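Local coordinates for putative sulfatase yidJ (PDB 2QZU), which probably hydrolyses sulfate esters, as an arylsulfatase-like member of the sulfatase family that is expected to depend on a bound metal ion, at residues 27-33 with 305-309; 72-76 with 325-329; 212-218 with 296-302; 258-262 with 319-323. All coordinates share one frame; numbering follows the deposited sequence.

Contact 1. Residues 27-33 with 305-309; sequences TPNLVFI and NTIVV
The Phe32 ring meets Val309 obliquely, with CD2 4.3 Å from Val309 CB. Leu361 and Leu365 of helix 361-368 also pack against this ring. The Asn305 amide lies beside Pro28. Its OD1 is 4.0 Å from Pro28 CB and also has a weak hydrogen bond to Trp342.

Strands 29-33 and 306-309 run parallel, 11° apart. They are neighbours at the centre of the main mixed sheet of the sulfatase fold. Asn29 N donates to Asn305 O, and Asn29 O accepts from Ile307 N. Val31 makes both of its backbone bonds to this strand: its N donates to Ile307 O at 2.9 Å, and its O accepts from Val309 N at 3.0 Å. Ile33 N closes the ladder on Val309 O at 2.7 Å.

Leu30, Phe32, Ile307 and Val309 share one face. Leu30 CD1 sits 4.2 Å from Ile307 CB, and helix 361-368 packs on this side. Asn29, Val31, Thr306 and Val308 share the other. With Thr306 OG1 at chi1 -67°, the methyl CG2 lies opposite the backbone N and reaches 3.7 Å from Val31 CG2. The Thr306 hydroxyl is hydrogen-bonded to Leu302 O. Val31 and Val308 continue this side under helix 267-299. The pairing thus satisfies backbone polar groups inside the sheet, while both faces present mainly apolar side chains to helices.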
loop_
_atom_site.group_PDB
_atom_site.type_symbol
_atom_site.label_atom_id
_atom_site.label_comp_id
_atom_site.label_asym_id
_atom_site.label_seq_id
_atom_site.Cartn_x
_atom_site.Cartn_y
_atom_site.Cartn_z
ATOM N N THR A 27 -29.202 5.231 -36.433
ATOM C CA THR A 27 -29.111 4.868 -35.018
ATOM C C THR A 27 -27.866 5.565 -34.467
ATOM O O THR A 27 -26.862 5.696 -35.161
ATOM C CB THR A 27 -29.020 3.336 -34.814
ATOM O OG1 THR A 27 -27.872 2.816 -35.488
ATOM C CG2 THR A 27 -30.270 2.661 -35.357
ATOM N N PRO A 28 -27.917 6.016 -33.207
ATOM C CA PRO A 28 -26.783 6.715 -32.592
ATOM C C PRO A 28 -25.583 5.896 -32.128
ATOM O O PRO A 28 -25.655 4.677 -31.978
ATOM C CB PRO A 28 -27.439 7.449 -31.434
ATOM C CG PRO A 28 -28.457 6.435 -30.967
ATOM C CD PRO A 28 -29.063 5.954 -32.278
ATOM N N ASN A 29 -24.473 6.593 -31.908
ATOM C CA ASN A 29 -23.259 5.959 -31.410
ATOM C C ASN A 29 -23.426 5.899 -29.903
ATOM O O ASN A 29 -24.359 6.481 -29.353
ATOM C CB ASN A 29 -22.034 6.810 -31.732
ATOM C CG ASN A 29 -21.904 7.100 -33.205
ATOM O OD1 ASN A 29 -21.820 8.258 -33.615
ATOM N ND2 ASN A 29 -21.892 6.049 -34.012
ATOM N N LEU A 30 -22.515 5.204 -29.238
ATOM C CA LEU A 30 -22.562 5.094 -27.791
ATOM C C LEU A 30 -21.160 5.147 -27.211
ATOM O O LEU A 30 -20.269 4.420 -27.646
ATOM C CB LEU A 30 -23.222 3.775 -27.364
ATOM C CG LEU A 30 -23.076 3.365 -25.890
ATOM C CD1 LEU A 30 -23.839 4.331 -24.985
ATOM C CD2 LEU A 30 -23.595 1.944 -25.709
ATOM N N VAL A 31 -20.965 6.035 -26.245
ATOM C CA VAL A 31 -19.690 6.139 -25.556
ATOM C C VAL A 31 -20.072 5.952 -24.094
ATOM O O VAL A 31 -20.626 6.845 -23.454
ATOM C CB VAL A 31 -19.009 7.502 -25.781
ATOM C CG1 VAL A 31 -17.755 7.603 -24.912
ATOM C CG2 VAL A 31 -18.632 7.648 -27.256
ATOM N N PHE A 32 -19.805 4.757 -23.588
ATOM C CA PHE A 32 -20.146 4.398 -22.222
ATOM C C PHE A 32 -18.907 4.533 -21.354
ATOM O O PHE A 32 -17.962 3.744 -21.468
ATOM C CB PHE A 32 -20.665 2.958 -22.219
ATOM C CG PHE A 32 -21.308 2.530 -20.931
ATOM C CD1 PHE A 32 -20.540 2.249 -19.805
ATOM C CD2 PHE A 32 -22.685 2.353 -20.865
ATOM C CE1 PHE A 32 -21.142 1.791 -18.626
ATOM C CE2 PHE A 32 -23.294 1.898 -19.699
ATOM C CZ PHE A 32 -22.521 1.613 -18.579
ATOM N N ILE A 33 -18.907 5.547 -20.500
ATOM C CA ILE A 33 -17.777 5.796 -19.621
ATOM C C ILE A 33 -18.144 5.487 -18.182
ATOM O O ILE A 33 -19.207 5.879 -17.704
ATOM C CB ILE A 33 -17.326 7.269 -19.698
ATOM C CG1 ILE A 33 -17.000 7.636 -21.147
ATOM C CG2 ILE A 33 -16.093 7.482 -18.815
ATOM C CD1 ILE A 33 -16.665 9.097 -21.340
ATOM N N ASN A 305 -24.787 13.256 -32.047
ATOM C CA ASN A 305 -25.571 12.050 -32.291
ATOM C C ASN A 305 -24.949 10.823 -31.668
ATOM O O ASN A 305 -24.904 9.746 -32.270
ATOM C CB ASN A 305 -25.793 11.805 -33.784
ATOM C CG ASN A 305 -26.897 10.791 -34.033
ATOM O OD1 ASN A 305 -27.975 10.880 -33.431
ATOM N ND2 ASN A 305 -26.642 9.829 -34.912
ATOM N N THR A 306 -24.459 11.010 -30.449
ATOM C CA THR A 306 -23.852 9.937 -29.686
ATOM C C THR A 306 -24.424 10.006 -28.285
ATOM O O THR A 306 -24.559 11.087 -27.714
ATOM C CB THR A 306 -22.324 10.104 -29.579
ATOM O OG1 THR A 306 -21.729 9.942 -30.870
ATOM C CG2 THR A 306 -21.739 9.070 -28.611
ATOM N N ILE A 307 -24.795 8.856 -27.744
ATOM C CA ILE A 307 -25.298 8.822 -26.382
ATOM C C ILE A 307 -24.052 8.649 -25.526
ATOM O O ILE A 307 -23.331 7.663 -25.669
ATOM C CB ILE A 307 -26.231 7.622 -26.146
ATOM C CG1 ILE A 307 -27.490 7.764 -27.004
ATOM C CG2 ILE A 307 -26.593 7.529 -24.660
ATOM C CD1 ILE A 307 -28.363 6.528 -27.017
ATOM N N VAL A 308 -23.780 9.624 -24.665
ATOM C CA VAL A 308 -22.627 9.549 -23.779
ATOM C C VAL A 308 -23.163 9.301 -22.378
ATOM O O VAL A 308 -24.054 10.008 -21.909
ATOM C CB VAL A 308 -21.807 10.858 -23.788
ATOM C CG1 VAL A 308 -20.647 10.768 -22.780
ATOM C CG2 VAL A 308 -21.272 11.115 -25.185
ATOM N N VAL A 309 -22.630 8.276 -21.725
ATOM C CA VAL A 309 -23.052 7.924 -20.379
ATOM C C VAL A 309 -21.859 7.925 -19.435
ATOM O O VAL A 309 -20.801 7.401 -19.787
ATOM C CB VAL A 309 -23.652 6.493 -20.328
ATOM C CG1 VAL A 309 -24.103 6.169 -18.910
ATOM C CG2 VAL A 309 -24.794 6.357 -21.312
#

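Contact 2. Residues 72-76 with 325-329; sequences SYPVS and GKDIF
Tyr73 and Asp327 both hold CG anti to the backbone N (chi1 -163° and -161°), and their side chains run side by side in the same direction. Asp327 OD1 comes to the edge of the Tyr73 ring, in its plane, 3.6 Å from CE1. The carboxylate and ring planes are 37° apart. Water 1 joins the two polar ends. It lies 2.8 Å from Tyr73 OH and donates to Asp327 OD2 at 3.0 Å. Tyr73 OH is also hydrogen-bonded to Val404 N, so the phenol has a second partner besides the water.

Pro74 is the centre of an inverse gamma turn, closed by the bond from Val75 N to Tyr73 O at 2.8 Å. Its ring faces the other loop, with CG 3.5 Å from Ile328 O. Asp327 N makes a weak hydrogen bond to Pro74 O, doubtful because that oxygen is less surely placed. The turn leads into helix 76-85, with Val75 at the N-cap position. Ser76 begins that helix. In this family of the alkaline phosphatase clan it is the predicted site of conversion to 3-oxoalanine, but here it is an unmodified serine. Its OG is hydrogen-bonded to His134 and Arg80.

Lys326 bends its chain toward the start of the same helix. Water 2 accepts from Ser76 N at 2.9 Å and, weakly, from Lys326 NZ. A firmer partner of NZ is Gln37 OE1. Glu23 of the second subunit forms a long, weak ion pair with the same nitrogen. Tyr401 and Phe403 of strand 399-404 flank the contact, touching Pro74 and Asp327 respectively.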
loop_
_atom_site.group_PDB
_atom_site.type_symbol
_atom_site.label_atom_id
_atom_site.label_comp_id
_atom_site.label_asym_id
_atom_site.label_seq_id
_atom_site.Cartn_x
_atom_site.Cartn_y
_atom_site.Cartn_z
ATOM N N SER A 72 -27.778 -2.032 -7.696
ATOM C CA SER A 72 -28.426 -3.021 -6.832
ATOM C C SER A 72 -27.517 -4.010 -6.099
ATOM O O SER A 72 -27.819 -4.415 -4.974
ATOM C CB SER A 72 -29.490 -3.773 -7.636
ATOM O OG SER A 72 -30.554 -2.898 -7.976
ATOM N N TYR A 73 -26.430 -4.423 -6.737
ATOM C CA TYR A 73 -25.478 -5.329 -6.097
ATOM C C TYR A 73 -24.183 -4.534 -6.201
ATOM O O TYR A 73 -23.423 -4.689 -7.158
ATOM C CB TYR A 73 -25.367 -6.646 -6.871
ATOM C CG TYR A 73 -24.738 -7.784 -6.088
ATOM C CD1 TYR A 73 -23.928 -7.535 -4.982
ATOM C CD2 TYR A 73 -24.950 -9.114 -6.460
ATOM C CE1 TYR A 73 -23.344 -8.579 -4.261
ATOM C CE2 TYR A 73 -24.362 -10.170 -5.746
ATOM C CZ TYR A 73 -23.563 -9.889 -4.649
ATOM O OH TYR A 73 -22.982 -10.914 -3.933
ATOM N N PRO A 74 -23.925 -3.659 -5.218
ATOM C CA PRO A 74 -22.729 -2.813 -5.200
ATOM C C PRO A 74 -21.375 -3.482 -4.966
ATOM O O PRO A 74 -20.724 -3.256 -3.949
ATOM C CB PRO A 74 -23.076 -1.768 -4.143
ATOM C CG PRO A 74 -23.854 -2.568 -3.151
ATOM C CD PRO A 74 -24.763 -3.411 -4.029
ATOM N N VAL A 75 -20.975 -4.307 -5.932
ATOM C CA VAL A 75 -19.709 -5.034 -5.932
ATOM C C VAL A 75 -19.280 -5.091 -7.401
ATOM O O VAL A 75 -20.124 -5.232 -8.290
ATOM C CB VAL A 75 -19.876 -6.464 -5.387
ATOM C CG1 VAL A 75 -18.541 -7.191 -5.419
ATOM C CG2 VAL A 75 -20.412 -6.410 -3.967
ATOM N N SER A 76 -17.978 -4.995 -7.651
ATOM C CA SER A 76 -17.460 -4.968 -9.020
ATOM C C SER A 76 -17.986 -5.983 -10.044
ATOM O O SER A 76 -18.783 -5.633 -10.915
ATOM C CB SER A 76 -15.929 -5.012 -9.000
ATOM O OG SER A 76 -15.411 -4.902 -10.320
ATOM N N GLY A 325 -15.479 -0.806 3.057
ATOM C CA GLY A 325 -15.703 -0.986 1.616
ATOM C C GLY A 325 -17.101 -0.720 1.169
ATOM O O GLY A 325 -17.692 0.262 1.600
ATOM N N LYS A 326 -17.562 -1.513 0.203
ATOM C CA LYS A 326 -18.954 -1.411 -0.217
ATOM C C LYS A 326 -19.586 -2.815 0.016
ATOM O O LYS A 326 -19.299 -3.495 1.011
ATOM C CB LYS A 326 -19.154 -0.991 -1.654
ATOM C CG LYS A 326 -18.676 -1.989 -2.674
ATOM C CD LYS A 326 -17.361 -2.619 -2.279
ATOM C CE LYS A 326 -16.189 -1.752 -2.672
ATOM N NZ LYS A 326 -15.205 -2.513 -3.501
ATOM N N ASP A 327 -20.432 -3.243 -0.915
ATOM C CA ASP A 327 -21.120 -4.525 -0.829
ATOM C C ASP A 327 -22.151 -4.475 0.316
ATOM O O ASP A 327 -22.271 -5.420 1.096
ATOM C CB ASP A 327 -20.130 -5.670 -0.570
ATOM C CG ASP A 327 -20.726 -7.035 -0.939
ATOM O OD1 ASP A 327 -21.907 -7.076 -1.292
ATOM O OD2 ASP A 327 -20.020 -8.062 -0.888
ATOM N N ILE A 328 -22.894 -3.374 0.391
ATOM C CA ILE A 328 -23.894 -3.196 1.436
ATOM C C ILE A 328 -25.001 -2.245 0.981
ATOM O O ILE A 328 -24.813 -1.452 0.057
ATOM C CB ILE A 328 -23.226 -2.672 2.729
ATOM C CG1 ILE A 328 -24.217 -2.720 3.890
ATOM C CG2 ILE A 328 -22.709 -1.258 2.516
ATOM C CD1 ILE A 328 -24.563 -4.124 4.340
ATOM N N PHE A 329 -26.146 -2.315 1.645
ATOM C CA PHE A 329 -27.307 -1.517 1.275
ATOM C C PHE A 329 -27.303 -0.023 1.577
ATOM O O PHE A 329 -28.185 0.697 1.109
ATOM C CB PHE A 329 -28.560 -2.148 1.881
ATOM C CG PHE A 329 -28.391 -2.548 3.312
ATOM C CD1 PHE A 329 -28.279 -3.891 3.661
ATOM C CD2 PHE A 329 -28.289 -1.581 4.308
ATOM C CE1 PHE A 329 -28.070 -4.266 4.988
ATOM C CE2 PHE A 329 -28.079 -1.944 5.636
ATOM C CZ PHE A 329 -27.968 -3.288 5.976
HETATM O O HOH W 1 -20.451 -10.200 -2.947
HETATM O O HOH W 2 -15.804 -5.097 -5.707
#

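Contact 3. Residues 212-218 with 296-302; sequences INGQKDQ and ALKQNNL
The backbones come closest at Lys216 and Asn300, whose CA atoms are 5.5 Å apart, beyond the ends of helices 200-213 and 267-299. Residues 296-302 end helix 267-299 in a Schellman motif. Asn301, with positive phi, is its C-prime residue, and Leu302 N reaches back to Leu297 O at 2.7 Å. Segment 212-218 leaves helix 200-213 through two overlapping type I turns.

Ile212 and Leu297 cross at about a right angle, with CD1 of Ile212 3.7 Å from CD2 of Leu297. The Ile212 CG2 branch, anti to the backbone N, touches Ala296 and Leu302. The two methyls of Leu302 are divided between partners. CD1 lies 4.0 Å from Gln215 CB and also near Ile212, while CD2 meets Gln218 CG at 3.8 Å. Phe222 of strand 222-228 touches both Gln215 and Leu302.

Asn300 lies between the turns and its own helix. Its ND2 donates to Ala296 O at 2.9 Å, from above the carbonyl plane. Its backbone N reaches the same oxygen from the opposite face, so one carbonyl helps hold both groups of Asn300. The extended Lys216 chain passes across the oxygen end of this amide, with Lys216 CD 3.2 Å from Asn300 OD1. Two waters complete the join: water 3 donates to both Lys216 O and Asn300 O, and water 4 accepts from Lys216 NZ at 2.8 Å while donating to Gln299 O.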
loop_
_atom_site.group_PDB
_atom_site.type_symbol
_atom_site.label_atom_id
_atom_site.label_comp_id
_atom_site.label_asym_id
_atom_site.label_seq_id
_atom_site.Cartn_x
_atom_site.Cartn_y
_atom_site.Cartn_z
ATOM N N ILE A 212 -11.858 7.175 -31.210
ATOM C CA ILE A 212 -12.841 8.155 -31.653
ATOM C C ILE A 212 -12.408 8.874 -32.934
ATOM O O ILE A 212 -13.222 9.082 -33.838
ATOM C CB ILE A 212 -13.121 9.180 -30.529
ATOM C CG1 ILE A 212 -13.867 8.476 -29.387
ATOM C CG2 ILE A 212 -13.927 10.347 -31.069
ATOM C CD1 ILE A 212 -14.016 9.300 -28.118
ATOM N N ASN A 213 -11.133 9.246 -33.017
ATOM C CA ASN A 213 -10.620 9.917 -34.209
ATOM C C ASN A 213 -10.848 9.020 -35.426
ATOM O O ASN A 213 -11.181 9.500 -36.510
ATOM C CB ASN A 213 -9.121 10.198 -34.067
ATOM C CG ASN A 213 -8.815 11.315 -33.083
ATOM O OD1 ASN A 213 -7.658 11.529 -32.714
ATOM N ND2 ASN A 213 -9.843 12.037 -32.658
ATOM N N GLY A 214 -10.673 7.716 -35.229
ATOM C CA GLY A 214 -10.851 6.767 -36.312
ATOM C C GLY A 214 -12.286 6.552 -36.760
ATOM O O GLY A 214 -12.523 5.864 -37.752
ATOM N N GLN A 215 -13.243 7.134 -36.042
ATOM C CA GLN A 215 -14.655 6.984 -36.383
ATOM C C GLN A 215 -15.194 8.235 -37.076
ATOM O O GLN A 215 -16.378 8.311 -37.407
ATOM C CB GLN A 215 -15.492 6.733 -35.118
ATOM C CG GLN A 215 -14.985 5.626 -34.202
ATOM C CD GLN A 215 -14.813 4.304 -34.916
ATOM O OE1 GLN A 215 -15.734 3.810 -35.563
ATOM N NE2 GLN A 215 -13.625 3.719 -34.796
ATOM N N LYS A 216 -14.322 9.209 -37.301
ATOM C CA LYS A 216 -14.729 10.469 -37.913
ATOM C C LYS A 216 -15.448 10.397 -39.268
ATOM O O LYS A 216 -16.285 11.247 -39.561
ATOM C CB LYS A 216 -13.518 11.402 -38.029
ATOM C CG LYS A 216 -13.882 12.831 -38.413
ATOM C CD LYS A 216 -12.647 13.712 -38.535
ATOM C CE LYS A 216 -13.026 15.126 -38.939
ATOM N NZ LYS A 216 -11.825 15.985 -39.142
ATOM N N ASP A 217 -15.142 9.395 -40.092
ATOM C CA ASP A 217 -15.789 9.301 -41.406
ATOM C C ASP A 217 -17.257 8.884 -41.328
ATOM O O ASP A 217 -17.986 8.968 -42.316
ATOM C CB ASP A 217 -15.013 8.338 -42.317
ATOM C CG ASP A 217 -15.301 6.879 -42.018
ATOM O OD1 ASP A 217 -15.323 6.496 -40.829
ATOM O OD2 ASP A 217 -15.492 6.106 -42.983
ATOM N N GLN A 218 -17.686 8.437 -40.149
ATOM C CA GLN A 218 -19.069 8.020 -39.923
ATOM C C GLN A 218 -19.610 7.021 -40.944
ATOM O O GLN A 218 -20.772 7.105 -41.334
ATOM C CB GLN A 218 -19.998 9.244 -39.906
ATOM C CG GLN A 218 -19.655 10.303 -38.871
ATOM C CD GLN A 218 -20.656 11.450 -38.867
ATOM O OE1 GLN A 218 -21.827 11.269 -38.523
ATOM N NE2 GLN A 218 -20.201 12.634 -39.262
ATOM N N ALA A 296 -12.776 15.160 -27.765
ATOM C CA ALA A 296 -12.479 14.411 -28.982
ATOM C C ALA A 296 -13.771 14.186 -29.759
ATOM O O ALA A 296 -13.795 14.291 -30.988
ATOM C CB ALA A 296 -11.829 13.075 -28.639
ATOM N N LEU A 297 -14.847 13.876 -29.040
ATOM C CA LEU A 297 -16.142 13.664 -29.676
ATOM C C LEU A 297 -16.593 14.946 -30.377
ATOM O O LEU A 297 -17.028 14.907 -31.526
ATOM C CB LEU A 297 -17.189 13.242 -28.639
ATOM C CG LEU A 297 -17.053 11.822 -28.082
ATOM C CD1 LEU A 297 -18.082 11.611 -26.979
ATOM C CD2 LEU A 297 -17.255 10.801 -29.209
ATOM N N LYS A 298 -16.480 16.081 -29.691
ATOM C CA LYS A 298 -16.881 17.360 -30.273
ATOM C C LYS A 298 -16.007 17.754 -31.468
ATOM O O LYS A 298 -16.506 18.274 -32.470
ATOM C CB LYS A 298 -16.838 18.457 -29.205
ATOM C CG LYS A 298 -17.954 18.360 -28.176
ATOM C CD LYS A 298 -17.859 19.490 -27.155
ATOM C CE LYS A 298 -19.128 19.607 -26.320
ATOM N NZ LYS A 298 -19.426 18.366 -25.562
ATOM N N GLN A 299 -14.706 17.501 -31.359
ATOM C CA GLN A 299 -13.757 17.816 -32.425
ATOM C C GLN A 299 -14.060 17.040 -33.708
ATOM O O GLN A 299 -13.850 17.540 -34.814
ATOM C CB GLN A 299 -12.329 17.498 -31.959
ATOM C CG GLN A 299 -11.238 17.654 -33.020
ATOM C CD GLN A 299 -11.087 19.082 -33.512
ATOM O OE1 GLN A 299 -11.063 20.025 -32.722
ATOM N NE2 GLN A 299 -10.969 19.244 -34.824
ATOM N N ASN A 300 -14.563 15.820 -33.551
ATOM C CA ASN A 300 -14.883 14.962 -34.688
ATOM C C ASN A 300 -16.354 15.021 -35.088
ATOM O O ASN A 300 -16.803 14.226 -35.915
ATOM C CB ASN A 300 -14.492 13.514 -34.366
ATOM C CG ASN A 300 -12.986 13.301 -34.365
ATOM O OD1 ASN A 300 -12.349 13.318 -35.419
ATOM N ND2 ASN A 300 -12.412 13.101 -33.186
ATOM N N ASN A 301 -17.098 15.957 -34.506
ATOM C CA ASN A 301 -18.526 16.102 -34.804
ATOM C C ASN A 301 -19.265 14.800 -34.503
ATOM O O ASN A 301 -20.192 14.406 -35.222
ATOM C CB ASN A 301 -18.726 16.490 -36.272
ATOM C CG ASN A 301 -18.353 17.936 -36.546
ATOM O OD1 ASN A 301 -18.260 18.359 -37.698
ATOM N ND2 ASN A 301 -18.148 18.704 -35.483
ATOM N N LEU A 302 -18.837 14.139 -33.430
ATOM C CA LEU A 302 -19.419 12.872 -33.003
ATOM C C LEU A 302 -20.021 12.974 -31.605
ATOM O O LEU A 302 -20.135 11.968 -30.906
ATOM C CB LEU A 302 -18.347 11.779 -32.996
ATOM C CG LEU A 302 -17.671 11.399 -34.315
ATOM C CD1 LEU A 302 -16.521 10.422 -34.053
ATOM C CD2 LEU A 302 -18.703 10.782 -35.244
HETATM O O HOH W 3 -18.009 12.957 -37.960
HETATM O O HOH W 4 -12.792 17.886 -37.257
#

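Contact 4. Residues 258-262 with 319-323; sequences RPDIP and GAHEN
Asp260 crosses His321 obliquely, placing its CB over one face of the imidazole. This is a CH-pi contact: CB is 3.7 Å from the ring centroid and 22° off the normal. The carboxylate plane is turned 54° from the ring. The backbones are tied by a short bond. His321 N donates to Asp260 O at 2.7 Å. The CA of Ala320 approaches the same oxygen.

The carboxylate itself turns back to its own segment. CG of Asp260 stands between the backbone N and the carbonyl carbon (chi1 57°), which directs both oxygens to Arg258. The guanidinium grips them side-on. Arg258 NE meets Asp260 OD1 and Arg258 NH2 meets Asp260 OD2, each at 2.8 Å, the second bond lying in the guanidinium plane. Ile261 CD1 packs over the centre of one guanidinium face. The salt bridge lies within the type I turn 258-261, whose Asp260 O bonds the other loop. Ala320 CB lies 3.8 Å from Asp260 OD2.

Pro262 and Glu322 pass alongside each other, pointing opposite ways. Pro262 CG is 3.2 Å from Glu322 OE2, and CD of the same proline rests 3.1 Å from Gly319 O. The contact joins two loops of the sulfatase fold, one before helix 267-299 and one after strand 306-311. Met268 of that helix touches both Pro262 and Glu322. His321 stacks on Tyr330 and touches Glu332 of helix 331-334.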
loop_
_atom_site.group_PDB
_atom_site.type_symbol
_atom_site.label_atom_id
_atom_site.label_comp_id
_atom_site.label_asym_id
_atom_site.label_seq_id
_atom_site.Cartn_x
_atom_site.Cartn_y
_atom_site.Cartn_z
ATOM N N ARG A 258 -22.920 14.620 9.624
ATOM C CA ARG A 258 -22.830 13.261 9.100
ATOM C C ARG A 258 -22.684 12.271 10.248
ATOM O O ARG A 258 -21.581 11.819 10.552
ATOM C CB ARG A 258 -21.629 13.131 8.150
ATOM C CG ARG A 258 -21.797 13.829 6.798
ATOM C CD ARG A 258 -22.870 13.159 5.949
ATOM N NE ARG A 258 -22.541 11.765 5.655
ATOM C CZ ARG A 258 -21.677 11.370 4.722
ATOM N NH1 ARG A 258 -21.043 12.259 3.965
ATOM N NH2 ARG A 258 -21.430 10.078 4.560
ATOM N N PRO A 259 -23.801 11.919 10.904
ATOM C CA PRO A 259 -23.737 10.972 12.021
ATOM C C PRO A 259 -23.258 9.582 11.605
ATOM O O PRO A 259 -22.865 8.780 12.450
ATOM C CB PRO A 259 -25.168 10.972 12.556
ATOM C CG PRO A 259 -25.989 11.257 11.328
ATOM C CD PRO A 259 -25.190 12.344 10.651
ATOM N N ASP A 260 -23.285 9.301 10.305
ATOM C CA ASP A 260 -22.839 7.999 9.809
ATOM C C ASP A 260 -21.315 7.894 9.733
ATOM O O ASP A 260 -20.772 6.803 9.568
ATOM C CB ASP A 260 -23.468 7.700 8.438
ATOM C CG ASP A 260 -23.162 8.764 7.404
ATOM O OD1 ASP A 260 -23.207 9.964 7.745
ATOM O OD2 ASP A 260 -22.893 8.403 6.238
ATOM N N ILE A 261 -20.624 9.023 9.859
ATOM C CA ILE A 261 -19.162 9.021 9.826
ATOM C C ILE A 261 -18.638 8.997 11.267
ATOM O O ILE A 261 -18.846 9.943 12.024
ATOM C CB ILE A 261 -18.616 10.273 9.098
ATOM C CG1 ILE A 261 -19.076 10.260 7.635
ATOM C CG2 ILE A 261 -17.094 10.300 9.176
ATOM C CD1 ILE A 261 -18.708 11.518 6.847
ATOM N N PRO A 262 -17.952 7.910 11.663
ATOM C CA PRO A 262 -17.419 7.800 13.026
ATOM C C PRO A 262 -16.542 8.982 13.432
ATOM O O PRO A 262 -15.957 9.659 12.585
ATOM C CB PRO A 262 -16.652 6.482 12.993
ATOM C CG PRO A 262 -17.423 5.676 11.989
ATOM C CD PRO A 262 -17.663 6.689 10.893
ATOM N N GLY A 319 -15.435 4.047 5.699
ATOM C CA GLY A 319 -15.504 4.354 7.118
ATOM C C GLY A 319 -16.910 4.657 7.602
ATOM O O GLY A 319 -17.233 4.431 8.767
ATOM N N ALA A 320 -17.750 5.179 6.714
ATOM C CA ALA A 320 -19.123 5.492 7.084
ATOM C C ALA A 320 -19.820 4.198 7.489
ATOM O O ALA A 320 -19.617 3.151 6.866
ATOM C CB ALA A 320 -19.851 6.144 5.913
ATOM N N HIS A 321 -20.639 4.284 8.536
ATOM C CA HIS A 321 -21.367 3.133 9.064
ATOM C C HIS A 321 -20.422 2.021 9.521
ATOM O O HIS A 321 -20.796 0.850 9.564
ATOM C CB HIS A 321 -22.360 2.608 8.018
ATOM C CG HIS A 321 -23.538 3.510 7.805
ATOM N ND1 HIS A 321 -24.486 3.733 8.778
ATOM C CD2 HIS A 321 -23.894 4.280 6.748
ATOM C CE1 HIS A 321 -25.376 4.604 8.335
ATOM N NE2 HIS A 321 -25.038 4.951 7.105
ATOM N N GLU A 322 -19.200 2.410 9.879
ATOM C CA GLU A 322 -18.180 1.476 10.346
ATOM C C GLU A 322 -17.783 0.454 9.279
ATOM O O GLU A 322 -17.248 -0.608 9.598
ATOM C CB GLU A 322 -18.663 0.733 11.598
ATOM C CG GLU A 322 -19.063 1.620 12.771
ATOM C CD GLU A 322 -17.909 2.422 13.346
ATOM O OE1 GLU A 322 -16.740 2.088 13.061
ATOM O OE2 GLU A 322 -18.174 3.384 14.099
ATOM N N ASN A 323 -18.052 0.779 8.015
ATOM C CA ASN A 323 -17.715 -0.093 6.892
ATOM C C ASN A 323 -16.620 0.546 6.047
ATOM O O ASN A 323 -16.734 1.712 5.646
ATOM C CB ASN A 323 -18.937 -0.339 5.999
ATOM C CG ASN A 323 -19.898 -1.348 6.585
ATOM O OD1 ASN A 323 -20.544 -1.096 7.604
ATOM N ND2 ASN A 323 -19.997 -2.506 5.942
#

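How the contacts relate
Contacts 1 and 3 form one continuous packed region, their centres 12 Å apart. Leu297 of contact 3 reaches the sheet, its CD1 3.7 Å from Val308 CG2 of contact 1. Helix 267-299 leads directly into strand 306-311, so both contacts use the same helix-to-strand connection. Contacts 2 and 4 are joined through the chain: residues 319-323 and 325-329 are separated by one residue, with centres 16 Å apart. Contact 2 holds Ser76, the predicted modification site, and so probably lies at the active site. Its centre is 26 Å from that of contact 1. Contacts 3 and 4 are farthest apart, with centres 44 Å apart.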